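Local coordinates for cupin 2, conserved barrel domain protein (Shewanella frigidimarina, PDB 2PFW), which is of unknown function but folds as an RmlC-like cupin barrel, related to the KdgF branch of small single-domain cupins, at the interface of chains A and B. Numbering follows the deposited sequence. Chains: chain A/B, Cupin 2, conserved barrel domain protein.

The interface of chains A and B. Residues chain A 76, 80-83; chain B 7-10, 28.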
# COMPACT_ATOMS: atom_id res chain seq x y z
N LEU A 76 -5.02 11.61 -11.29
CA LEU A 76 -5.15 11.21 -9.89
C LEU A 76 -4.30 12.12 -8.99
O LEU A 76 -3.20 12.51 -9.36
CB LEU A 76 -4.71 9.76 -9.67
CG LEU A 76 -5.47 8.66 -10.43
CD1 LEU A 76 -5.18 7.30 -9.80
CD2 LEU A 76 -6.96 8.92 -10.46
N ASP A 80 -5.92 9.12 -3.87
CA ASP A 80 -6.63 8.35 -4.89
C ASP A 80 -5.88 7.03 -5.12
O ASP A 80 -4.72 6.90 -4.73
CB ASP A 80 -6.73 9.09 -6.21
CG ASP A 80 -7.64 10.29 -6.26
OD1 ASP A 80 -8.65 10.38 -5.52
OD2 ASP A 80 -7.36 11.19 -7.08
N SER A 81 -6.53 6.06 -5.76
CA SER A 81 -5.80 4.83 -6.06
C SER A 81 -6.22 4.22 -7.39
O SER A 81 -7.28 4.54 -7.95
CB SER A 81 -6.02 3.82 -4.92
OG SER A 81 -7.41 3.64 -4.71
N PHE A 82 -5.40 3.30 -7.91
CA PHE A 82 -5.85 2.50 -9.05
C PHE A 82 -5.46 1.02 -8.85
O PHE A 82 -4.57 0.71 -8.07
CB PHE A 82 -5.27 2.99 -10.37
CG PHE A 82 -3.77 3.16 -10.45
CD1 PHE A 82 -3.17 4.32 -9.97
CD2 PHE A 82 -2.97 2.19 -11.01
CE1 PHE A 82 -1.81 4.48 -10.05
CE2 PHE A 82 -1.60 2.34 -11.09
CZ PHE A 82 -1.01 3.50 -10.61
N PHE A 83 -6.15 0.18 -9.60
CA PHE A 83 -5.99 -1.26 -9.62
C PHE A 83 -5.75 -1.75 -11.05
O PHE A 83 -6.54 -1.43 -11.93
CB PHE A 83 -7.23 -1.91 -9.02
CG PHE A 83 -7.42 -3.38 -9.34
CD1 PHE A 83 -6.43 -4.30 -9.07
CD2 PHE A 83 -8.61 -3.80 -9.90
CE1 PHE A 83 -6.62 -5.64 -9.36
CE2 PHE A 83 -8.81 -5.14 -10.20
CZ PHE A 83 -7.81 -6.05 -9.93
N HIS B 7 -10.89 -0.08 -11.81
CA HIS B 7 -9.47 0.13 -12.03
C HIS B 7 -8.99 1.45 -11.41
O HIS B 7 -7.79 1.63 -11.21
CB HIS B 7 -9.13 0.15 -13.52
CG HIS B 7 -9.43 -1.13 -14.23
ND1 HIS B 7 -9.83 -1.20 -15.54
CD2 HIS B 7 -9.38 -2.41 -13.79
CE1 HIS B 7 -10.02 -2.46 -15.89
NE2 HIS B 7 -9.75 -3.22 -14.84
N PHE B 8 -9.94 2.33 -11.13
CA PHE B 8 -9.67 3.63 -10.55
C PHE B 8 -10.53 3.87 -9.32
O PHE B 8 -11.71 3.54 -9.29
CB PHE B 8 -9.90 4.75 -11.58
CG PHE B 8 -8.87 4.75 -12.71
CD1 PHE B 8 -7.61 5.27 -12.53
CD2 PHE B 8 -9.20 4.23 -13.95
CE1 PHE B 8 -6.68 5.27 -13.55
CE2 PHE B 8 -8.27 4.22 -14.98
CZ PHE B 8 -7.01 4.74 -14.78
N SER B 9 -9.94 4.46 -8.28
CA SER B 9 -10.73 4.77 -7.08
C SER B 9 -10.37 6.15 -6.53
O SER B 9 -9.21 6.53 -6.61
CB SER B 9 -10.54 3.68 -6.03
OG SER B 9 -11.41 2.60 -6.31
N PHE B 10 -11.36 6.85 -6.00
CA PHE B 10 -11.25 8.27 -5.68
C PHE B 10 -11.51 8.52 -4.20
O PHE B 10 -12.58 8.18 -3.72
CB PHE B 10 -12.24 9.06 -6.56
CG PHE B 10 -11.82 8.94 -8.02
CD1 PHE B 10 -10.57 9.37 -8.41
CD2 PHE B 10 -12.68 8.40 -8.96
CE1 PHE B 10 -10.15 9.26 -9.72
CE2 PHE B 10 -12.27 8.29 -10.28
CZ PHE B 10 -11.01 8.71 -10.66
N LEU B 28 -9.27 0.74 -1.33
CA LEU B 28 -8.43 1.38 -2.33
C LEU B 28 -8.40 0.62 -3.65
O LEU B 28 -8.24 1.24 -4.71
CB LEU B 28 -6.98 1.49 -1.82
CG LEU B 28 -6.78 2.28 -0.53
CD1 LEU B 28 -5.30 2.51 -0.28
CD2 LEU B 28 -7.55 3.59 -0.57
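Strand 81-84 of chain A pairs antiparallel with the short N-terminal strand 8-9 of chain B; the end of strand 72-76 and the loop residue A:Asp80 flank it on one chain, and B:His7, B:Phe10 and strand 23-31 on the other. A:Ser81 and B:Ser9 bond reciprocally through their backbones: A:Ser81 N gives to B:Ser9 O at 2.9 Å, and B:Ser9 N gives to A:Ser81 O at 2.7 Å. The ladder continues where A:Phe83 N donates a hydrogen bond to B:His7 O at 2.7 Å, the donor standing well above the carbonyl plane. A:Ser81 adds a side-chain bond to a second segment of chain B. Its OG, set between its own backbone N and carbonyl carbon (chi1 54°), gives the hydroxyl hydrogen to B:Leu28 O at 2.5 Å, in the carbonyl plane and on a lone pair. A:Ser81 is thus tied to both the N-terminal strand and strand 23-31 of the partner, while its CB lies near B:Leu28 CB. Beside the ladder, apolar side chains meet. The ring of B:Phe10 is brought to A:Leu76 by a CG anti to the carbonyl carbon (chi1 -65°), and its CE1 touches the methyl CD2 of A:Leu76 at 3.3 Å, the two side chains crossing at about a right angle. B:Phe8 touches A:Phe82 through its ring atom CD1, 3.9 Å from the CB methylene of A:Phe82, and the same ring comes near A:Leu76 CD1. Separately, the carboxylate carbon CG of A:Asp80 lies in plane at the edge of the B:Phe10 ring, 3.7 Å from B:Phe10 CD1, with the carboxylate turned 86° to the ring; such an edge-on approach may be mildly favourable electrostatically. B:His7 lays CB and CD2 against A:Phe83 O. With its two-fold twin, this inter-subunit strand pairing joins the N-terminal segment of each chain to the other subunit and probably helps hold a cupin dimer together.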